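Local coordinates for SusD superfamily protein (Bacteroides thetaiotaomicron, PDB 3MCX) that is of unknown function but, as a SusD-family protein of the bacterial outer membrane, probably helps capture glycans for uptake, at residues A[46-56]-A[411-422]; A[425-433]-A[447-457]. One frame throughout, in Å; residues are numbered along the deposited sequence.

Both contacts involve helix 420-426, and the chain runs through them in series: contact 1 (46-56 with 411-422) brings the early helix 44-51 onto the loop between helices 403-414 and 420-426, whereas contact 2 (425-433 with 447-457) follows the chain from the end of helix 420-426 into a two-stranded hairpin. Their centres lie about 14 Å apart, contact 1 about 8 Å from the centre of the chain and contact 2 about 18 Å. They touch where Ala53 O meets Arg433 NE at 2.9 Å and Arg52 NH2 meets Arg456 O at 2.9 Å, both probable hydrogen bonds. Neither contact lies at a zinc site of this SusD-family protein.

Contact 1. Residues A[46-56]-A[411-422]; sequences WYYGDCRAADV and RKELVGEGEVFY
Arg411, near the end of helix 403-414, grips Asp55 side-on, opening a helix-loop-helix connection of the SusD fold onto which helix 44-51 packs. Arg411 NE reaches Asp55 OD2 at 2.8 Å and NH2 takes OD1, each on a syn lone pair, with carboxylate and guanidinium only 13° from coplanar. The chain then enters a type II turn from Leu414 to Glu417, where Val415 CG2 meets Val56 CG2 at 3.7 Å. Asp50 straddles the turn: Gly416 N reaches OD1 at 2.9 Å from above the carboxylate plane, and Gly418 N reaches OD2 at 2.8 Å on the syn side. Water 2 ties OD1 to Leu414 O and Glu419 N, so this buried carboxylate is held at both oxygens. Neither Gly418 nor Gly49 has a CB, so Gly418 CA and Gly49 CA close to 4.1 Å, Gly49 facing Gly418 O. Val420 CG1 rests on Ala53 CB. Phe421 N bonds to Gly49 O, and with CG anti to the backbone N (chi1 -178°) its ring lies beneath Arg52, whose CB sits over the ring centre, 3.5 Å from the centroid. Last, Tyr422 OH lies at the edge of the Tyr48 ring, in its plane, 3.3 Å from Tyr48 CE2.

Contact 2. Residues A[425-433]-A[447-457]; sequences LRNGLAIER and AQKIEATDLRI
Arg433 bonds to Gln448 and Ala447, just beyond the paired residues, on the loop side of an antiparallel beta hairpin, strands 431-432 and 449-450, whose loop carries helix 441-444. Its backbone N donates to Gln448 O at 2.9 Å. From there the side chain turns back over the second strand: CB lies near Gln448 O, a bend at chi2 (81°) redirects the chain, and CD comes near both Ala447 O and Ile450 CD1. NE passes 3.7 Å from Ile450 CD1, a methyl that covers one face of the guanidinium. At the tip NH1 donates to Ala447 O at 2.9 Å, in the carbonyl plane, and to Tyr72 O. Backbone and guanidinium thus hold successive carbonyls leading into strand 449-450.

Ile431 and Ile450 form the hydrogen-bonded pair, joined by two bonds, Ile431 N to Ile450 O at 2.9 Å and Ile450 N to Ile431 O at 2.8 Å. Next to them, Glu432 and Lys449 form the non-hydrogen-bonded pair, their side chains leaving from the other face. Before the strand, a Schellman motif with Gly428 as its C-prime residue ends helix 420-426, Gly428 N bonding to Leu425 O. Water 5 links Gly428 O to Ala452 N, and beside it Ala452 CB packs on Gly428 CA at 3.8 Å.

Contact 1. Residues A[46-56]-A[411-422]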
loop_
_atom_site.group_PDB
_atom_site.type_symbol
_atom_site.label_atom_id
_atom_site.label_comp_id
_atom_site.label_asym_id
_atom_site.label_seq_id
_atom_site.Cartn_x
_atom_site.Cartn_y
_atom_site.Cartn_z
ATOM N N TRP A 46 3.943 -0.841 -4.075
ATOM C CA TRP A 46 4.508 -0.147 -2.923
ATOM C C TRP A 46 4.450 1.351 -3.177
ATOM O O TRP A 46 3.849 2.101 -2.393
ATOM C CB TRP A 46 5.923 -0.669 -2.665
ATOM C CG TRP A 46 6.547 -0.248 -1.374
ATOM C CD1 TRP A 46 6.218 0.817 -0.599
ATOM C CD2 TRP A 46 7.678 -0.884 -0.756
ATOM N NE1 TRP A 46 7.082 0.859 0.506
ATOM C CE2 TRP A 46 7.985 -0.169 0.405
ATOM C CE3 TRP A 46 8.470 -2.007 -1.084
ATOM C CZ2 TRP A 46 9.035 -0.542 1.261
ATOM C CZ3 TRP A 46 9.513 -2.370 -0.234
ATOM C CH2 TRP A 46 9.789 -1.641 0.914
ATOM N N TYR A 47 5.041 1.810 -4.269
ATOM C CA TYR A 47 5.165 3.251 -4.470
ATOM C C TYR A 47 4.059 3.910 -5.271
ATOM O O TYR A 47 3.963 5.144 -5.296
ATOM C CB TYR A 47 6.554 3.635 -4.990
ATOM C CG TYR A 47 6.997 2.982 -6.279
ATOM C CD1 TYR A 47 6.287 3.161 -7.473
ATOM C CD2 TYR A 47 8.184 2.287 -6.356
ATOM C CE1 TYR A 47 6.726 2.572 -8.686
ATOM C CE2 TYR A 47 8.636 1.713 -7.523
ATOM C CZ TYR A 47 7.895 1.853 -8.691
ATOM O OH TYR A 47 8.347 1.273 -9.872
ATOM N N TYR A 48 3.157 3.130 -5.906
ATOM C CA TYR A 48 2.032 3.725 -6.646
ATOM C C TYR A 48 1.234 4.714 -5.813
ATOM O O TYR A 48 1.023 5.855 -6.250
ATOM C CB TYR A 48 1.130 2.631 -7.207
ATOM C CG TYR A 48 -0.088 3.130 -7.969
ATOM C CD1 TYR A 48 0.007 3.582 -9.263
ATOM C CD2 TYR A 48 -1.350 3.171 -7.363
ATOM C CE1 TYR A 48 -1.110 4.016 -9.962
ATOM C CE2 TYR A 48 -2.470 3.619 -8.052
ATOM C CZ TYR A 48 -2.329 4.046 -9.346
ATOM O OH TYR A 48 -3.415 4.489 -10.054
ATOM N N GLY A 49 0.878 4.328 -4.604
ATOM C CA GLY A 49 0.028 5.147 -3.756
ATOM C C GLY A 49 0.720 6.349 -3.157
ATOM O O GLY A 49 0.078 7.162 -2.495
ATOM N N ASP A 50 2.024 6.491 -3.373
ATOM C CA ASP A 50 2.746 7.699 -3.020
ATOM C C ASP A 50 2.969 8.611 -4.231
ATOM O O ASP A 50 2.588 9.773 -4.200
ATOM C CB ASP A 50 4.045 7.314 -2.352
ATOM C CG ASP A 50 3.805 6.671 -1.013
ATOM O OD1 ASP A 50 3.376 7.408 -0.086
ATOM O OD2 ASP A 50 4.027 5.458 -0.903
ATOM N N CYS A 51 3.505 8.097 -5.315
ATOM C CA CYS A 51 3.822 8.966 -6.452
ATOM C C CYS A 51 2.609 9.513 -7.190
ATOM O O CYS A 51 2.721 10.474 -7.979
ATOM C CB CYS A 51 4.816 8.334 -7.446
ATOM S SG CYS A 51 4.164 6.943 -8.382
ATOM N N ARG A 52 1.429 8.936 -6.943
ATOM C CA ARG A 52 0.189 9.424 -7.524
ATOM C C ARG A 52 -0.412 10.599 -6.753
ATOM O O ARG A 52 -1.331 11.265 -7.253
ATOM C CB ARG A 52 -0.836 8.278 -7.639
ATOM C CG ARG A 52 -0.438 7.166 -8.561
ATOM C CD ARG A 52 -0.673 7.504 -10.007
ATOM N NE ARG A 52 -2.067 7.224 -10.377
ATOM C CZ ARG A 52 -2.519 7.254 -11.620
ATOM N NH1 ARG A 52 -1.739 7.663 -12.604
ATOM N NH2 ARG A 52 -3.765 6.856 -11.877
ATOM N N ALA A 53 0.096 10.858 -5.543
ATOM C CA ALA A 53 -0.389 11.949 -4.696
ATOM C C ALA A 53 0.590 13.129 -4.826
ATOM O O ALA A 53 1.062 13.397 -5.937
ATOM C CB ALA A 53 -0.626 11.488 -3.226
ATOM N N ALA A 54 0.824 13.901 -3.769
ATOM C CA ALA A 54 1.546 15.174 -3.878
ATOM C C ALA A 54 2.850 15.279 -3.104
ATOM O O ALA A 54 3.540 16.310 -3.235
ATOM C CB ALA A 54 0.624 16.342 -3.456
ATOM N N ASP A 55 3.132 14.267 -2.282
ATOM C CA ASP A 55 4.238 14.286 -1.330
ATOM C C ASP A 55 5.497 13.599 -1.815
ATOM O O ASP A 55 6.603 13.934 -1.342
ATOM C CB ASP A 55 3.790 13.688 0.002
ATOM C CG ASP A 55 2.776 14.554 0.709
ATOM O OD1 ASP A 55 2.937 15.798 0.687
ATOM O OD2 ASP A 55 1.825 13.982 1.292
ATOM N N VAL A 56 5.343 12.588 -2.671
ATOM C CA VAL A 56 6.462 11.824 -3.231
ATOM C C VAL A 56 6.350 11.997 -4.732
ATOM O O VAL A 56 5.288 11.743 -5.326
ATOM C CB VAL A 56 6.430 10.353 -2.830
ATOM C CG1 VAL A 56 7.558 9.619 -3.539
ATOM C CG2 VAL A 56 6.525 10.158 -1.307
ATOM N N ARG A 411 -0.553 11.855 6.086
ATOM C CA ARG A 411 0.499 12.193 5.120
ATOM C C ARG A 411 1.874 12.164 5.808
ATOM O O ARG A 411 2.855 11.660 5.242
ATOM C CB ARG A 411 0.242 13.550 4.459
ATOM C CG ARG A 411 -0.869 13.444 3.404
ATOM C CD ARG A 411 -1.310 14.821 3.005
ATOM N NE ARG A 411 -0.255 15.565 2.326
ATOM C CZ ARG A 411 -0.290 16.876 2.099
ATOM N NH1 ARG A 411 -1.332 17.620 2.507
ATOM N NH2 ARG A 411 0.725 17.470 1.458
ATOM N N LYS A 412 1.948 12.704 7.016
ATOM C CA LYS A 412 3.215 12.728 7.752
ATOM C C LYS A 412 3.635 11.288 8.155
ATOM O O LYS A 412 4.788 10.913 8.035
ATOM C CB LYS A 412 3.113 13.581 9.004
ATOM C CG LYS A 412 2.928 15.078 8.749
ATOM C CD LYS A 412 2.703 15.842 10.036
ATOM C CE LYS A 412 2.276 17.275 9.789
ATOM N NZ LYS A 412 2.269 18.083 11.053
ATOM N N GLU A 413 2.694 10.491 8.638
ATOM C CA GLU A 413 2.983 9.198 9.217
ATOM C C GLU A 413 3.244 8.131 8.174
ATOM O O GLU A 413 4.094 7.276 8.374
ATOM C CB GLU A 413 1.825 8.744 10.132
ATOM C CG GLU A 413 2.129 7.453 10.905
ATOM C CD GLU A 413 3.401 7.568 11.748
ATOM O OE1 GLU A 413 3.586 8.630 12.377
ATOM O OE2 GLU A 413 4.214 6.603 11.799
ATOM N N LEU A 414 2.501 8.162 7.076
ATOM C CA LEU A 414 2.453 7.037 6.135
ATOM C C LEU A 414 3.140 7.320 4.804
ATOM O O LEU A 414 3.049 6.535 3.872
ATOM C CB LEU A 414 0.994 6.630 5.895
ATOM C CG LEU A 414 0.237 6.189 7.167
ATOM C CD1 LEU A 414 -1.232 5.913 6.881
ATOM C CD2 LEU A 414 0.905 4.951 7.776
ATOM N N VAL A 415 3.870 8.433 4.744
ATOM C CA VAL A 415 4.639 8.754 3.539
ATOM C C VAL A 415 5.525 7.563 3.152
ATOM O O VAL A 415 6.204 6.992 3.979
ATOM C CB VAL A 415 5.498 10.037 3.737
ATOM C CG1 VAL A 415 6.574 9.863 4.844
ATOM C CG2 VAL A 415 6.127 10.462 2.399
ATOM N N GLY A 416 5.480 7.158 1.899
ATOM C CA GLY A 416 6.325 6.048 1.444
ATOM C C GLY A 416 5.715 4.667 1.617
ATOM O O GLY A 416 6.289 3.687 1.170
ATOM N N GLU A 417 4.527 4.583 2.198
ATOM C CA GLU A 417 3.912 3.305 2.538
ATOM C C GLU A 417 2.680 2.946 1.689
ATOM O O GLU A 417 1.965 1.966 1.981
ATOM C CB GLU A 417 3.662 3.233 4.055
ATOM C CG GLU A 417 4.973 3.264 4.840
ATOM C CD GLU A 417 4.767 3.299 6.341
ATOM O OE1 GLU A 417 4.532 2.237 6.942
ATOM O OE2 GLU A 417 4.802 4.403 6.887
ATOM N N GLY A 418 2.509 3.666 0.598
ATOM C CA GLY A 418 1.620 3.222 -0.466
ATOM C C GLY A 418 0.148 3.522 -0.339
ATOM O O GLY A 418 -0.622 3.030 -1.142
ATOM N N GLU A 419 -0.257 4.362 0.624
ATOM C CA GLU A 419 -1.684 4.580 0.894
ATOM C C GLU A 419 -2.189 6.002 0.686
ATOM O O GLU A 419 -3.388 6.185 0.508
ATOM C CB GLU A 419 -2.058 4.158 2.305
ATOM C CG GLU A 419 -2.011 2.666 2.516
ATOM C CD GLU A 419 -2.978 1.930 1.664
ATOM O OE1 GLU A 419 -4.143 2.389 1.559
ATOM O OE2 GLU A 419 -2.608 0.925 1.038
ATOM N N VAL A 420 -1.333 7.015 0.777
ATOM C CA VAL A 420 -1.817 8.392 0.787
ATOM C C VAL A 420 -2.697 8.791 -0.399
ATOM O O VAL A 420 -3.657 9.547 -0.222
ATOM C CB VAL A 420 -0.639 9.379 1.036
ATOM C CG1 VAL A 420 -0.939 10.810 0.582
ATOM C CG2 VAL A 420 -0.258 9.302 2.511
ATOM N N PHE A 421 -2.416 8.293 -1.595
ATOM C CA PHE A 421 -3.297 8.563 -2.742
ATOM C C PHE A 421 -4.772 8.324 -2.424
ATOM O O PHE A 421 -5.638 9.126 -2.738
ATOM C CB PHE A 421 -2.835 7.624 -3.859
ATOM C CG PHE A 421 -3.564 7.737 -5.181
ATOM C CD1 PHE A 421 -3.928 8.942 -5.734
ATOM C CD2 PHE A 421 -3.786 6.577 -5.944
ATOM C CE1 PHE A 421 -4.492 8.999 -6.978
ATOM C CE2 PHE A 421 -4.374 6.647 -7.169
ATOM C CZ PHE A 421 -4.709 7.841 -7.693
ATOM N N TYR A 422 -5.018 7.180 -1.810
ATOM C CA TYR A 422 -6.399 6.743 -1.510
ATOM C C TYR A 422 -7.072 7.645 -0.487
ATOM O O TYR A 422 -8.296 7.810 -0.514
ATOM C CB TYR A 422 -6.368 5.272 -1.080
ATOM C CG TYR A 422 -5.721 4.441 -2.145
ATOM C CD1 TYR A 422 -6.349 4.279 -3.391
ATOM C CD2 TYR A 422 -4.429 3.953 -1.976
ATOM C CE1 TYR A 422 -5.771 3.582 -4.396
ATOM C CE2 TYR A 422 -3.803 3.249 -3.032
ATOM C CZ TYR A 422 -4.481 3.085 -4.224
ATOM O OH TYR A 422 -3.884 2.409 -5.287
HETATM O O HOH W 1 0.500 1.798 -3.343
HETATM O O HOH W 2 1.450 6.498 1.627
HETATM O O HOH W 3 6.323 4.168 -1.600
HETATM O O HOH W 4 2.545 11.554 2.391
#

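Contact 2. Residues A[425-433]-A[447-457]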
loop_
_atom_site.group_PDB
_atom_site.type_symbol
_atom_site.label_atom_id
_atom_site.label_comp_id
_atom_site.label_asym_id
_atom_site.label_seq_id
_atom_site.Cartn_x
_atom_site.Cartn_y
_atom_site.Cartn_z
ATOM N N LEU A 425 -8.668 10.149 -2.629
ATOM C CA LEU A 425 -9.742 9.601 -3.461
ATOM C C LEU A 425 -11.008 9.371 -2.643
ATOM O O LEU A 425 -12.105 9.786 -3.052
ATOM C CB LEU A 425 -9.296 8.319 -4.133
ATOM C CG LEU A 425 -8.091 8.419 -5.085
ATOM C CD1 LEU A 425 -7.763 7.050 -5.702
ATOM C CD2 LEU A 425 -8.306 9.520 -6.155
ATOM N N ARG A 426 -10.876 8.685 -1.506
ATOM C CA ARG A 426 -12.093 8.342 -0.746
ATOM C C ARG A 426 -12.776 9.525 -0.094
ATOM O O ARG A 426 -13.937 9.454 0.302
ATOM C CB ARG A 426 -11.821 7.279 0.319
ATOM C CG ARG A 426 -10.946 7.719 1.455
ATOM C CD ARG A 426 -10.867 6.647 2.545
ATOM N NE ARG A 426 -9.837 7.048 3.499
ATOM C CZ ARG A 426 -8.539 6.763 3.362
ATOM N NH1 ARG A 426 -8.079 6.031 2.362
ATOM N NH2 ARG A 426 -7.685 7.217 4.272
ATOM N N ASN A 427 -12.053 10.645 -0.009
ATOM C CA ASN A 427 -12.593 11.876 0.500
ATOM C C ASN A 427 -12.999 12.891 -0.567
ATOM O O ASN A 427 -13.397 14.012 -0.256
ATOM C CB ASN A 427 -11.634 12.466 1.538
ATOM C CG ASN A 427 -11.645 11.657 2.816
ATOM O OD1 ASN A 427 -12.703 11.592 3.471
ATOM N ND2 ASN A 427 -10.550 10.980 3.139
ATOM N N GLY A 428 -12.943 12.487 -1.838
ATOM C CA GLY A 428 -13.329 13.356 -2.949
ATOM C C GLY A 428 -12.455 14.580 -3.145
ATOM O O GLY A 428 -12.905 15.612 -3.658
ATOM N N LEU A 429 -11.205 14.467 -2.730
ATOM C CA LEU A 429 -10.315 15.621 -2.684
ATOM C C LEU A 429 -9.425 15.661 -3.906
ATOM O O LEU A 429 -8.889 14.626 -4.315
ATOM C CB LEU A 429 -9.400 15.531 -1.462
ATOM C CG LEU A 429 -10.142 15.573 -0.138
ATOM C CD1 LEU A 429 -9.115 15.413 1.009
ATOM C CD2 LEU A 429 -10.995 16.844 0.067
ATOM N N ALA A 430 -9.266 16.838 -4.474
ATOM C CA ALA A 430 -8.295 17.064 -5.548
ATOM C C ALA A 430 -6.880 16.990 -5.011
ATOM O O ALA A 430 -6.578 17.516 -3.931
ATOM C CB ALA A 430 -8.511 18.423 -6.220
ATOM N N ILE A 431 -6.022 16.424 -5.848
ATOM C CA ILE A 431 -4.581 16.271 -5.575
ATOM C C ILE A 431 -3.882 17.373 -6.337
ATOM O O ILE A 431 -4.021 17.445 -7.557
ATOM C CB ILE A 431 -4.117 14.928 -6.083
ATOM C CG1 ILE A 431 -4.725 13.806 -5.245
ATOM C CG2 ILE A 431 -2.576 14.876 -6.033
ATOM C CD1 ILE A 431 -4.704 12.477 -5.977
ATOM N N GLU A 432 -3.175 18.274 -5.641
ATOM C CA GLU A 432 -2.473 19.383 -6.300
ATOM C C GLU A 432 -0.981 19.265 -5.999
ATOM O O GLU A 432 -0.569 19.198 -4.840
ATOM C CB GLU A 432 -2.986 20.762 -5.846
ATOM C CG GLU A 432 -4.404 21.112 -6.331
ATOM C CD GLU A 432 -4.830 22.525 -5.934
ATOM O OE1 GLU A 432 -5.037 22.792 -4.724
ATOM O OE2 GLU A 432 -4.890 23.380 -6.832
ATOM N N ARG A 433 -0.186 19.234 -7.055
ATOM C CA ARG A 433 1.269 19.220 -6.956
ATOM C C ARG A 433 1.745 20.673 -7.058
ATOM O O ARG A 433 1.908 21.195 -8.159
ATOM C CB ARG A 433 1.831 18.370 -8.095
ATOM C CG ARG A 433 1.663 16.896 -7.960
ATOM C CD ARG A 433 0.270 16.317 -8.372
ATOM N NE ARG A 433 0.422 14.883 -8.334
ATOM C CZ ARG A 433 0.930 14.132 -9.306
ATOM N NH1 ARG A 433 1.043 14.580 -10.548
ATOM N NH2 ARG A 433 1.244 12.899 -9.029
ATOM N N ALA A 447 -1.172 17.261 -15.236
ATOM C CA ALA A 447 -1.210 16.520 -14.003
ATOM C C ALA A 447 -0.705 17.342 -12.826
ATOM O O ALA A 447 -0.239 16.796 -11.821
ATOM C CB ALA A 447 -0.414 15.165 -14.135
ATOM N N GLN A 448 -0.863 18.653 -12.905
ATOM C CA GLN A 448 -0.620 19.496 -11.732
ATOM C C GLN A 448 -1.787 19.377 -10.722
ATOM O O GLN A 448 -1.605 19.545 -9.521
ATOM C CB GLN A 448 -0.421 20.945 -12.139
ATOM C CG GLN A 448 0.863 21.164 -12.933
ATOM C CD GLN A 448 1.089 22.626 -13.199
ATOM O OE1 GLN A 448 0.450 23.212 -14.078
ATOM N NE2 GLN A 448 1.969 23.237 -12.429
ATOM N N LYS A 449 -2.985 19.137 -11.242
ATOM C CA LYS A 449 -4.194 18.944 -10.417
ATOM C C LYS A 449 -4.912 17.724 -10.942
ATOM O O LYS A 449 -5.167 17.633 -12.152
ATOM C CB LYS A 449 -5.138 20.158 -10.459
ATOM C CG LYS A 449 -6.409 19.934 -9.551
ATOM C CD LYS A 449 -7.466 20.992 -9.636
ATOM C CE LYS A 449 -8.266 20.905 -10.946
ATOM N NZ LYS A 449 -9.618 21.511 -10.939
ATOM N N ILE A 450 -5.263 16.828 -10.041
ATOM C CA ILE A 450 -6.065 15.625 -10.401
ATOM C C ILE A 450 -7.278 15.582 -9.476
ATOM O O ILE A 450 -7.127 15.365 -8.287
ATOM C CB ILE A 450 -5.275 14.320 -10.320
ATOM C CG1 ILE A 450 -3.956 14.434 -11.103
ATOM C CG2 ILE A 450 -6.073 13.138 -10.859
ATOM C CD1 ILE A 450 -2.798 14.800 -10.181
ATOM N N GLU A 451 -8.461 15.740 -10.063
ATOM C CA GLU A 451 -9.705 15.521 -9.317
ATOM C C GLU A 451 -9.931 14.044 -9.055
ATOM O O GLU A 451 -9.453 13.191 -9.804
ATOM C CB GLU A 451 -10.906 16.087 -10.069
ATOM C CG GLU A 451 -10.808 17.569 -10.353
ATOM C CD GLU A 451 -11.163 18.450 -9.162
ATOM O OE1 GLU A 451 -11.226 17.952 -8.002
ATOM O OE2 GLU A 451 -11.366 19.660 -9.430
ATOM N N ALA A 452 -10.682 13.739 -7.982
ATOM C CA ALA A 452 -10.971 12.347 -7.605
ATOM C C ALA A 452 -11.901 11.630 -8.588
ATOM O O ALA A 452 -12.004 10.406 -8.565
ATOM C CB ALA A 452 -11.561 12.281 -6.177
ATOM N N THR A 453 -12.468 12.385 -9.499
ATOM C CA THR A 453 -13.296 11.895 -10.596
ATOM C C THR A 453 -12.545 11.884 -11.938
ATOM O O THR A 453 -13.141 11.526 -12.957
ATOM C CB THR A 453 -14.530 12.754 -10.743
ATOM O OG1 THR A 453 -14.151 14.142 -10.803
ATOM C CG2 THR A 453 -15.491 12.525 -9.527
ATOM N N ASP A 454 -11.254 12.200 -11.932
ATOM C CA ASP A 454 -10.502 12.221 -13.191
ATOM C C ASP A 454 -10.421 10.785 -13.762
ATOM O O ASP A 454 -10.047 9.870 -13.066
ATOM C CB ASP A 454 -9.108 12.796 -12.932
ATOM C CG ASP A 454 -8.366 13.171 -14.207
ATOM O OD1 ASP A 454 -8.103 12.244 -15.026
ATOM O OD2 ASP A 454 -7.988 14.365 -14.385
ATOM N N LEU A 455 -10.766 10.654 -15.044
ATOM C CA LEU A 455 -10.751 9.334 -15.697
ATOM C C LEU A 455 -9.388 8.697 -15.564
ATOM O O LEU A 455 -9.315 7.463 -15.542
ATOM C CB LEU A 455 -11.174 9.400 -17.161
ATOM C CG LEU A 455 -12.535 9.985 -17.466
ATOM C CD1 LEU A 455 -12.760 10.039 -18.960
ATOM C CD2 LEU A 455 -13.571 9.177 -16.729
ATOM N N ARG A 456 -8.314 9.492 -15.491
ATOM C CA ARG A 456 -6.969 8.915 -15.444
ATOM C C ARG A 456 -6.605 8.242 -14.116
ATOM O O ARG A 456 -5.561 7.584 -14.022
ATOM C CB ARG A 456 -5.928 9.981 -15.817
ATOM C CG ARG A 456 -6.123 10.550 -17.198
ATOM C CD ARG A 456 -5.288 11.791 -17.437
ATOM N NE ARG A 456 -5.666 12.844 -16.517
ATOM C CZ ARG A 456 -4.968 13.953 -16.343
ATOM N NH1 ARG A 456 -3.845 14.146 -17.041
ATOM N NH2 ARG A 456 -5.403 14.889 -15.493
ATOM N N ILE A 457 -7.440 8.388 -13.083
ATOM C CA ILE A 457 -7.216 7.678 -11.836
ATOM C C ILE A 457 -7.231 6.178 -12.047
ATOM O O ILE A 457 -6.440 5.478 -11.421
ATOM C CB ILE A 457 -8.238 8.045 -10.750
ATOM C CG1 ILE A 457 -7.869 9.398 -10.127
ATOM C CG2 ILE A 457 -8.359 6.922 -9.685
ATOM C CD1 ILE A 457 -9.088 10.153 -9.643
HETATM O O HOH W 5 -11.941 15.907 -6.432
HETATM O O HOH W 6 -7.957 12.966 -6.445
HETATM O O HOH W 7 -2.761 22.758 -9.278
HETATM O O HOH W 8 3.483 21.582 -10.403
#